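Local coordinates for protein exosome complex component Rrp42 (Archaeoglobus fulgidus, PDB 3M7N) that probably serves as a non-catalytic subunit of the RNA-degrading archaeal exosome, contributing to the structuring of the active site of its Rrp41 partner, at residues 12-17 and 204-209; 158-163 and 176-181; 186-191 and 211-216. One frame throughout, in Å; residues are numbered along the deposited sequence.

Contact 1: 12-17 and 204-209; sequences DYVLSK and EMSVGD
Val14 and Val207 cross obliquely, and around this crossing helix 4-19 rests on the turn that follows the short, weakly bonded helix 202-205. Both valines hold CG1 anti to the backbone N (chi1 174° in Val14, 172° in Val207), with CG2 beside it. Equal torsions do not give an equal meeting, because the methyls that touch are different branches: Val14 CG1 comes against Val207 CG2 at 3.7 Å. The second methyl of Val14 faces the end of the short helix and the start of the turn: its CG2 lies 4.1 Å from Glu204 CA and equally far from Ser206 OG. That hydroxyl is bonded to Glu203 O, and its touch with Val14 is a van der Waals one.

Leu15 approaches differently. Its CB leaves the helix to one side, but with CG beside the backbone N (chi1 -68°) and an extended chain beyond, the tip swings in and meets Val207 end to end. Leu15 CD2 is 4.0 Å from both Val207 CG1 and Val207 CG2, so it sits in the fork of the valine.

In this RNase PH family protein the contact leans the N-terminal helix on the second exoribonuclease region. Val192 of strand 185-192 touches both Leu15 and Val207 and so extends the apolar patch.

A type I turn from Met205 to Gly208, closed by Gly208 N to Met205 O at 3.0 Å, presents Val207 to the helix. Gly208 then leaves helical angles with a positive phi, where a CB would press on the carbonyl O of Val207. Polar bonds flank the apolar contact: Glu204 forms a salt bridge with Arg23 and accepts a bond from Ser201 N, while Val207 O is gripped by Arg11 of the same N-terminal helix.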
loop_
_atom_site.group_PDB
_atom_site.type_symbol
_atom_site.label_atom_id
_atom_site.label_comp_id
_atom_site.label_asym_id
_atom_site.label_seq_id
_atom_site.Cartn_x
_atom_site.Cartn_y
_atom_site.Cartn_z
ATOM N N ASP H 12 -31.308 -13.418 -7.715
ATOM C CA ASP H 12 -32.326 -14.363 -8.152
ATOM C C ASP H 12 -33.715 -13.736 -8.158
ATOM O O ASP H 12 -34.499 -13.985 -9.057
ATOM C CB ASP H 12 -32.330 -15.602 -7.268
ATOM C CG ASP H 12 -31.184 -16.551 -7.581
ATOM O OD1 ASP H 12 -31.016 -17.532 -6.828
ATOM O OD2 ASP H 12 -30.461 -16.315 -8.576
ATOM N N TYR H 13 -34.012 -12.921 -7.150
ATOM C CA TYR H 13 -35.324 -12.314 -7.028
ATOM C C TYR H 13 -35.601 -11.314 -8.162
ATOM O O TYR H 13 -36.644 -11.369 -8.806
ATOM C CB TYR H 13 -35.487 -11.638 -5.669
ATOM C CG TYR H 13 -36.896 -11.147 -5.451
ATOM C CD1 TYR H 13 -37.958 -12.038 -5.409
ATOM C CD2 TYR H 13 -37.171 -9.794 -5.300
ATOM C CE1 TYR H 13 -39.254 -11.595 -5.224
ATOM C CE2 TYR H 13 -38.459 -9.345 -5.111
ATOM C CZ TYR H 13 -39.499 -10.248 -5.074
ATOM O OH TYR H 13 -40.789 -9.807 -4.881
ATOM N N VAL H 14 -34.655 -10.415 -8.402
ATOM C CA VAL H 14 -34.741 -9.490 -9.517
ATOM C C VAL H 14 -34.879 -10.242 -10.835
ATOM O O VAL H 14 -35.713 -9.903 -11.660
ATOM C CB VAL H 14 -33.507 -8.595 -9.591
ATOM C CG1 VAL H 14 -33.551 -7.734 -10.835
ATOM C CG2 VAL H 14 -33.395 -7.735 -8.333
ATOM N N LEU H 15 -34.071 -11.274 -11.032
ATOM C CA LEU H 15 -34.105 -11.988 -12.300
ATOM C C LEU H 15 -35.429 -12.717 -12.479
ATOM O O LEU H 15 -35.956 -12.809 -13.588
ATOM C CB LEU H 15 -32.906 -12.935 -12.450
ATOM C CG LEU H 15 -31.578 -12.182 -12.587
ATOM C CD1 LEU H 15 -30.362 -13.117 -12.555
ATOM C CD2 LEU H 15 -31.552 -11.299 -13.846
ATOM N N SER H 16 -35.971 -13.212 -11.380
ATOM C CA SER H 16 -37.248 -13.914 -11.414
ATOM C C SER H 16 -38.350 -12.944 -11.876
ATOM O O SER H 16 -39.126 -13.243 -12.779
ATOM C CB SER H 16 -37.547 -14.516 -10.037
ATOM O OG SER H 16 -38.907 -14.844 -9.888
ATOM N N LYS H 17 -38.375 -11.757 -11.285
ATOM C CA LYS H 17 -39.321 -10.742 -11.682
ATOM C C LYS H 17 -39.152 -10.327 -13.139
ATOM O O LYS H 17 -40.147 -10.130 -13.855
ATOM C CB LYS H 17 -39.198 -9.534 -10.761
ATOM C CG LYS H 17 -39.529 -9.857 -9.310
ATOM C CD LYS H 17 -40.989 -10.200 -9.109
ATOM C CE LYS H 17 -41.860 -8.980 -9.470
ATOM N NZ LYS H 17 -43.281 -9.060 -8.960
ATOM N N GLU H 204 -31.459 -3.751 -7.695
ATOM C CA GLU H 204 -31.355 -4.223 -9.063
ATOM C C GLU H 204 -29.901 -4.425 -9.465
ATOM O O GLU H 204 -29.599 -5.332 -10.230
ATOM C CB GLU H 204 -32.104 -3.302 -10.043
ATOM C CG GLU H 204 -33.628 -3.393 -9.906
ATOM C CD GLU H 204 -34.366 -2.247 -10.602
ATOM O OE1 GLU H 204 -35.517 -2.461 -11.066
ATOM O OE2 GLU H 204 -33.794 -1.142 -10.682
ATOM N N MET H 205 -29.002 -3.596 -8.942
ATOM C CA MET H 205 -27.592 -3.724 -9.287
ATOM C C MET H 205 -27.011 -5.060 -8.792
ATOM O O MET H 205 -25.945 -5.460 -9.210
ATOM C CB MET H 205 -26.778 -2.555 -8.731
ATOM C CG MET H 205 -27.075 -1.189 -9.376
ATOM S SD MET H 205 -26.872 -1.114 -11.170
ATOM C CE MET H 205 -25.143 -1.585 -11.336
ATOM N N SER H 206 -27.719 -5.755 -7.912
ATOM C CA SER H 206 -27.261 -7.060 -7.476
ATOM C C SER H 206 -27.037 -7.989 -8.666
ATOM O O SER H 206 -26.320 -8.967 -8.579
ATOM C CB SER H 206 -28.287 -7.683 -6.542
ATOM O OG SER H 206 -29.413 -8.077 -7.299
ATOM N N VAL H 207 -27.668 -7.684 -9.786
ATOM C CA VAL H 207 -27.549 -8.522 -10.966
ATOM C C VAL H 207 -26.152 -8.485 -11.571
ATOM O O VAL H 207 -25.683 -9.481 -12.098
ATOM C CB VAL H 207 -28.610 -8.144 -12.033
ATOM C CG1 VAL H 207 -28.351 -8.894 -13.325
ATOM C CG2 VAL H 207 -30.019 -8.449 -11.506
ATOM N N GLY H 208 -25.496 -7.334 -11.513
ATOM C CA GLY H 208 -24.172 -7.189 -12.088
ATOM C C GLY H 208 -23.957 -5.730 -12.392
ATOM O O GLY H 208 -24.914 -4.955 -12.390
ATOM N N ASP H 209 -22.717 -5.337 -12.646
ATOM C CA ASP H 209 -22.418 -3.923 -12.851
ATOM C C ASP H 209 -22.344 -3.595 -14.343
ATOM O O ASP H 209 -21.329 -3.117 -14.839
ATOM C CB ASP H 209 -21.115 -3.549 -12.151
ATOM C CG ASP H 209 -20.940 -2.049 -11.995
ATOM O OD1 ASP H 209 -21.856 -1.292 -12.396
ATOM O OD2 ASP H 209 -19.885 -1.621 -11.466
#

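Contact 2: 158-163 and 176-181; sequences AALMNT and YLLPVR
Two bumps on the chain at 176-181, Leu178 and Val180, fit against the last turn of helix 148-161. Val180 CG2 sits over the backbone there, 3.5 Å from Leu160 O, while its other methyl, Val180 CG1, meets Met161 CG at 3.9 Å with the two side chains crossing at about a right angle. Leu178 fills the groove between Leu160 and Thr163. It lies alongside both and points the same way as they do, Leu178 CD2 resting 3.8 Å from Leu160 CD2 and Leu178 CB 4.0 Å from Thr163 CB. The anti placement of CG in Leu178 (chi1 -171°) carries its branch into this groove, and Met64 of strand 56-67 touches both Thr163 and Leu178.

Polar atoms fasten the edges. Leu178 N donates to Thr163 O at 3.2 Å, nearly straight at 165°, although the donor stands 46° above the carbonyl plane. A water lies within hydrogen-bonding distance of both Met161 O and Leu178 O and can bridge them. Within the helix end, Thr163 OG1 turns back to Ala159 O at 2.8 Å and Asn162 ND2 to Ala158 O at 2.7 Å, so side chains occupy carbonyls of the final turn. The Thr163 bond fixes the rotation of that side chain and holds CG2 against Leu178. An alanine at Thr163 would lose both OG1 and CG2, and would probably loosen the helix end and leave Leu178 less well supported.

The Leu178 to Thr163 bond continues the small antiparallel pairing of strands 164-165 and 176-177, where Tyr176 is bonded to Val165. The arrangement is that of a helix followed directly by a short two-stranded antiparallel element, its body packed on the mixed sheet of the first RNase PH domain, which belongs to the S5 clan.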
loop_
_atom_site.group_PDB
_atom_site.type_symbol
_atom_site.label_atom_id
_atom_site.label_comp_id
_atom_site.label_asym_id
_atom_site.label_seq_id
_atom_site.Cartn_x
_atom_site.Cartn_y
_atom_site.Cartn_z
ATOM N N ALA H 158 -27.608 21.358 -11.487
ATOM C CA ALA H 158 -28.409 22.196 -10.604
ATOM C C ALA H 158 -27.513 23.160 -9.808
ATOM O O ALA H 158 -27.826 24.346 -9.664
ATOM C CB ALA H 158 -29.253 21.337 -9.666
ATOM N N ALA H 159 -26.392 22.647 -9.316
ATOM C CA ALA H 159 -25.455 23.463 -8.559
ATOM C C ALA H 159 -24.866 24.566 -9.429
ATOM O O ALA H 159 -24.732 25.705 -8.981
ATOM C CB ALA H 159 -24.348 22.617 -7.981
ATOM N N LEU H 160 -24.495 24.218 -10.661
ATOM C CA LEU H 160 -23.942 25.197 -11.571
ATOM C C LEU H 160 -24.971 26.290 -11.874
ATOM O O LEU H 160 -24.645 27.473 -11.898
ATOM C CB LEU H 160 -23.451 24.522 -12.849
ATOM C CG LEU H 160 -22.137 23.766 -12.648
ATOM C CD1 LEU H 160 -21.840 22.855 -13.837
ATOM C CD2 LEU H 160 -20.979 24.747 -12.360
ATOM N N MET H 161 -26.219 25.878 -12.071
ATOM C CA MET H 161 -27.314 26.799 -12.324
ATOM C C MET H 161 -27.619 27.708 -11.125
ATOM O O MET H 161 -28.216 28.763 -11.288
ATOM C CB MET H 161 -28.567 26.023 -12.723
ATOM C CG MET H 161 -28.457 25.341 -14.084
ATOM S SD MET H 161 -29.819 24.208 -14.411
ATOM C CE MET H 161 -31.169 25.376 -14.651
ATOM N N ASN H 162 -27.213 27.314 -9.923
ATOM C CA ASN H 162 -27.408 28.187 -8.775
ATOM C C ASN H 162 -26.111 28.717 -8.182
ATOM O O ASN H 162 -26.060 29.058 -7.011
ATOM C CB ASN H 162 -28.239 27.497 -7.710
ATOM C CG ASN H 162 -29.644 27.160 -8.199
ATOM O OD1 ASN H 162 -30.604 27.865 -7.875
ATOM N ND2 ASN H 162 -29.774 26.069 -8.972
ATOM N N THR H 163 -25.077 28.806 -9.009
ATOM C CA THR H 163 -23.806 29.370 -8.602
ATOM C C THR H 163 -23.752 30.894 -8.727
ATOM O O THR H 163 -24.350 31.492 -9.621
ATOM C CB THR H 163 -22.650 28.763 -9.409
ATOM O OG1 THR H 163 -22.526 27.377 -9.087
ATOM C CG2 THR H 163 -21.337 29.469 -9.094
ATOM N N TYR H 176 -21.907 38.025 -9.687
ATOM C CA TYR H 176 -22.959 37.711 -10.653
ATOM C C TYR H 176 -23.220 36.213 -10.754
ATOM O O TYR H 176 -22.331 35.399 -10.504
ATOM C CB TYR H 176 -22.625 38.262 -12.041
ATOM C CG TYR H 176 -21.342 37.725 -12.613
ATOM C CD1 TYR H 176 -20.124 38.270 -12.249
ATOM C CD2 TYR H 176 -21.344 36.671 -13.518
ATOM C CE1 TYR H 176 -18.939 37.782 -12.762
ATOM C CE2 TYR H 176 -20.154 36.184 -14.048
ATOM C CZ TYR H 176 -18.960 36.747 -13.659
ATOM O OH TYR H 176 -17.773 36.286 -14.157
ATOM N N LEU H 177 -24.446 35.871 -11.138
ATOM C CA LEU H 177 -24.805 34.504 -11.468
ATOM C C LEU H 177 -23.941 33.954 -12.598
ATOM O O LEU H 177 -23.736 34.616 -13.618
ATOM C CB LEU H 177 -26.272 34.432 -11.864
ATOM C CG LEU H 177 -27.225 35.041 -10.838
ATOM C CD1 LEU H 177 -28.669 34.653 -11.141
ATOM C CD2 LEU H 177 -26.828 34.610 -9.417
ATOM N N LEU H 178 -23.419 32.745 -12.402
ATOM C CA LEU H 178 -22.679 32.051 -13.451
ATOM C C LEU H 178 -23.579 31.888 -14.668
ATOM O O LEU H 178 -24.714 31.436 -14.556
ATOM C CB LEU H 178 -22.234 30.680 -12.952
ATOM C CG LEU H 178 -21.272 29.807 -13.757
ATOM C CD1 LEU H 178 -19.830 30.290 -13.617
ATOM C CD2 LEU H 178 -21.386 28.361 -13.279
ATOM N N PRO H 179 -23.078 32.270 -15.842
ATOM C CA PRO H 179 -23.875 32.056 -17.058
ATOM C C PRO H 179 -23.932 30.572 -17.426
ATOM O O PRO H 179 -22.926 29.995 -17.818
ATOM C CB PRO H 179 -23.106 32.847 -18.137
ATOM C CG PRO H 179 -22.073 33.676 -17.388
ATOM C CD PRO H 179 -21.790 32.929 -16.116
ATOM N N VAL H 180 -25.104 29.966 -17.293
ATOM C CA VAL H 180 -25.300 28.583 -17.716
ATOM C C VAL H 180 -26.186 28.519 -18.965
ATOM O O VAL H 180 -27.313 28.992 -18.949
ATOM C CB VAL H 180 -25.960 27.739 -16.608
ATOM C CG1 VAL H 180 -26.148 26.321 -17.090
ATOM C CG2 VAL H 180 -25.119 27.776 -15.328
ATOM N N ARG H 181 -25.692 27.904 -20.032
ATOM C CA ARG H 181 -26.416 27.934 -21.299
ATOM C C ARG H 181 -26.876 26.580 -21.845
ATOM O O ARG H 181 -27.296 26.483 -22.993
ATOM C CB ARG H 181 -25.585 28.652 -22.348
ATOM C CG ARG H 181 -24.226 28.067 -22.514
ATOM C CD ARG H 181 -23.406 28.898 -23.485
ATOM N NE ARG H 181 -22.039 28.400 -23.604
ATOM C CZ ARG H 181 -21.127 28.910 -24.424
ATOM N NH1 ARG H 181 -21.437 29.947 -25.204
ATOM N NH2 ARG H 181 -19.906 28.378 -24.460
HETATM O O HOH W 1 -26.678 30.011 -13.018
#

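Contact 3: 186-191 and 211-216; sequences SVTSLI and TLTITT
Ser186 opens the pairing opposite Thr215, a non-hydrogen-bonded pair in which Ser186 CB comes within 3.3 Å of Thr215 OG1. Its own hydroxyl, in the crowded position between N and carbonyl carbon, is bonded to Asp150. Val187 follows with a hydrogen-bonded pair: Val187 N gives to Ile214 O at 2.8 Å, and Ile214 N returns the bond to Val187 O at 2.9 Å, both donors standing somewhat above the carbonyl planes. Thr188 and Thr213 form the next non-hydrogen-bonded pair; their side chains cross obliquely and bring Thr188 OG1 to 2.8 Å from Thr213 OG1. Both threonines keep OG1 beside the backbone N, and Thr188 OG1 also bonds the same Asp150 oxygen that takes Ser186, so one carboxylate ties two hydroxyls of this face.

Ser189 and Leu212 form the second hydrogen-bonded pair, with Ser189 N reaching Leu212 O at 2.7 Å and Leu212 N reaching Ser189 O at 2.9 Å. Here both donors lie in the carbonyl plane. Leu190, paired with Thr211, adds little direct contact, its CA standing 4.3 Å from Thr211 CG2. Ile191 then bends its CD1 to 4.2 Å from Leu212 CB, while also touching Leu237 and Leu241 of helix 235-253.

The strands run antiparallel at 164°, central in the four-stranded sheet of the second RNase PH domain. Helix 235-253 packs on the Ser189 side, and helix 148-161 lies on the hydroxyl-rich side of Ser186, Thr188 and Thr213.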
loop_
_atom_site.group_PDB
_atom_site.type_symbol
_atom_site.label_atom_id
_atom_site.label_comp_id
_atom_site.label_asym_id
_atom_site.label_seq_id
_atom_site.Cartn_x
_atom_site.Cartn_y
_atom_site.Cartn_z
ATOM N N SER H 186 -28.056 13.034 -17.797
ATOM C CA SER H 186 -27.595 11.694 -18.121
ATOM C C SER H 186 -28.614 10.660 -17.697
ATOM O O SER H 186 -29.254 10.797 -16.655
ATOM C CB SER H 186 -26.239 11.398 -17.447
ATOM O OG SER H 186 -26.416 11.050 -16.074
ATOM N N VAL H 187 -28.764 9.624 -18.515
ATOM C CA VAL H 187 -29.696 8.534 -18.250
ATOM C C VAL H 187 -28.959 7.211 -18.291
ATOM O O VAL H 187 -28.377 6.834 -19.311
ATOM C CB VAL H 187 -30.842 8.474 -19.296
ATOM C CG1 VAL H 187 -31.735 7.247 -19.054
ATOM C CG2 VAL H 187 -31.655 9.761 -19.278
ATOM N N THR H 188 -29.041 6.475 -17.193
ATOM C CA THR H 188 -28.239 5.283 -17.015
ATOM C C THR H 188 -29.112 4.067 -16.878
ATOM O O THR H 188 -30.022 4.035 -16.050
ATOM C CB THR H 188 -27.326 5.413 -15.751
ATOM O OG1 THR H 188 -26.368 6.453 -15.976
ATOM C CG2 THR H 188 -26.623 4.097 -15.439
ATOM N N SER H 189 -28.822 3.046 -17.678
ATOM C CA SER H 189 -29.601 1.831 -17.593
ATOM C C SER H 189 -28.770 0.610 -17.208
ATOM O O SER H 189 -27.622 0.445 -17.633
ATOM C CB SER H 189 -30.357 1.581 -18.914
ATOM O OG SER H 189 -31.174 2.685 -19.250
ATOM N N LEU H 190 -29.370 -0.240 -16.392
ATOM C CA LEU H 190 -28.829 -1.551 -16.125
ATOM C C LEU H 190 -29.161 -2.456 -17.334
ATOM O O LEU H 190 -30.327 -2.562 -17.738
ATOM C CB LEU H 190 -29.488 -2.086 -14.854
ATOM C CG LEU H 190 -28.860 -3.173 -13.992
ATOM C CD1 LEU H 190 -29.952 -4.064 -13.405
ATOM C CD2 LEU H 190 -27.867 -3.975 -14.761
ATOM N N ILE H 191 -28.158 -3.109 -17.917
ATOM C CA ILE H 191 -28.433 -4.039 -19.009
ATOM C C ILE H 191 -28.394 -5.481 -18.509
ATOM O O ILE H 191 -27.367 -5.952 -18.044
ATOM C CB ILE H 191 -27.428 -3.886 -20.173
ATOM C CG1 ILE H 191 -27.255 -2.410 -20.556
ATOM C CG2 ILE H 191 -27.860 -4.717 -21.359
ATOM C CD1 ILE H 191 -28.542 -1.714 -20.987
ATOM N N THR H 211 -23.877 -1.556 -17.275
ATOM C CA THR H 211 -24.717 -0.412 -17.533
ATOM C C THR H 211 -24.414 0.319 -18.843
ATOM O O THR H 211 -23.392 0.095 -19.503
ATOM C CB THR H 211 -24.631 0.606 -16.379
ATOM O OG1 THR H 211 -23.310 1.151 -16.322
ATOM C CG2 THR H 211 -24.998 -0.045 -15.033
ATOM N N LEU H 212 -25.329 1.213 -19.197
ATOM C CA LEU H 212 -25.144 2.097 -20.336
ATOM C C LEU H 212 -25.651 3.470 -19.915
ATOM O O LEU H 212 -26.741 3.602 -19.360
ATOM C CB LEU H 212 -25.881 1.529 -21.555
ATOM C CG LEU H 212 -25.722 2.022 -23.005
ATOM C CD1 LEU H 212 -26.890 2.863 -23.423
ATOM C CD2 LEU H 212 -24.408 2.729 -23.301
ATOM N N THR H 213 -24.828 4.481 -20.125
ATOM C CA THR H 213 -25.195 5.848 -19.814
ATOM C C THR H 213 -25.217 6.686 -21.093
ATOM O O THR H 213 -24.274 6.653 -21.876
ATOM C CB THR H 213 -24.186 6.488 -18.825
ATOM O OG1 THR H 213 -24.199 5.772 -17.588
ATOM C CG2 THR H 213 -24.559 7.916 -18.564
ATOM N N ILE H 214 -26.294 7.436 -21.301
ATOM C CA ILE H 214 -26.378 8.364 -22.422
ATOM C C ILE H 214 -26.729 9.740 -21.885
ATOM O O ILE H 214 -27.691 9.884 -21.125
ATOM C CB ILE H 214 -27.445 7.932 -23.466
ATOM C CG1 ILE H 214 -27.034 6.622 -24.119
ATOM C CG2 ILE H 214 -27.594 9.002 -24.566
ATOM C CD1 ILE H 214 -28.149 5.902 -24.778
ATOM N N THR H 215 -25.955 10.742 -22.282
ATOM C CA THR H 215 -26.217 12.112 -21.879
ATOM C C THR H 215 -26.605 13.008 -23.052
ATOM O O THR H 215 -25.969 13.000 -24.104
ATOM C CB THR H 215 -24.998 12.720 -21.170
ATOM O OG1 THR H 215 -24.519 11.785 -20.193
ATOM C CG2 THR H 215 -25.352 14.070 -20.506
ATOM N N THR H 216 -27.641 13.810 -22.856
ATOM C CA THR H 216 -28.064 14.727 -23.896
ATOM C C THR H 216 -28.065 16.173 -23.422
ATOM O O THR H 216 -28.081 16.455 -22.218
ATOM C CB THR H 216 -29.465 14.377 -24.397
ATOM O OG1 THR H 216 -30.385 14.520 -23.315
ATOM C CG2 THR H 216 -29.518 12.946 -24.903
#

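How the contacts relate
From the N terminus, helix 4-19 opens contact 1, which closes only at 204-209, after most of the chain has passed. Within that long loop lies contact 2, nested whole: 158-163 is joined by 176-181 across a short excursion, on the far side of the chain's centre. Contact 3 opens next at 186-191, before contact 1 has closed, and ends at 211-216 after it, so the two cross. They also touch, Leu190 packing against Glu204 and Met205. Contact 2 thus ties the end of helix 148-161, in the first domain, to the chain leading on to strand 185-192, contact 3 builds the sheet of the second, and contact 1 brings the N-terminal helix back onto the latter.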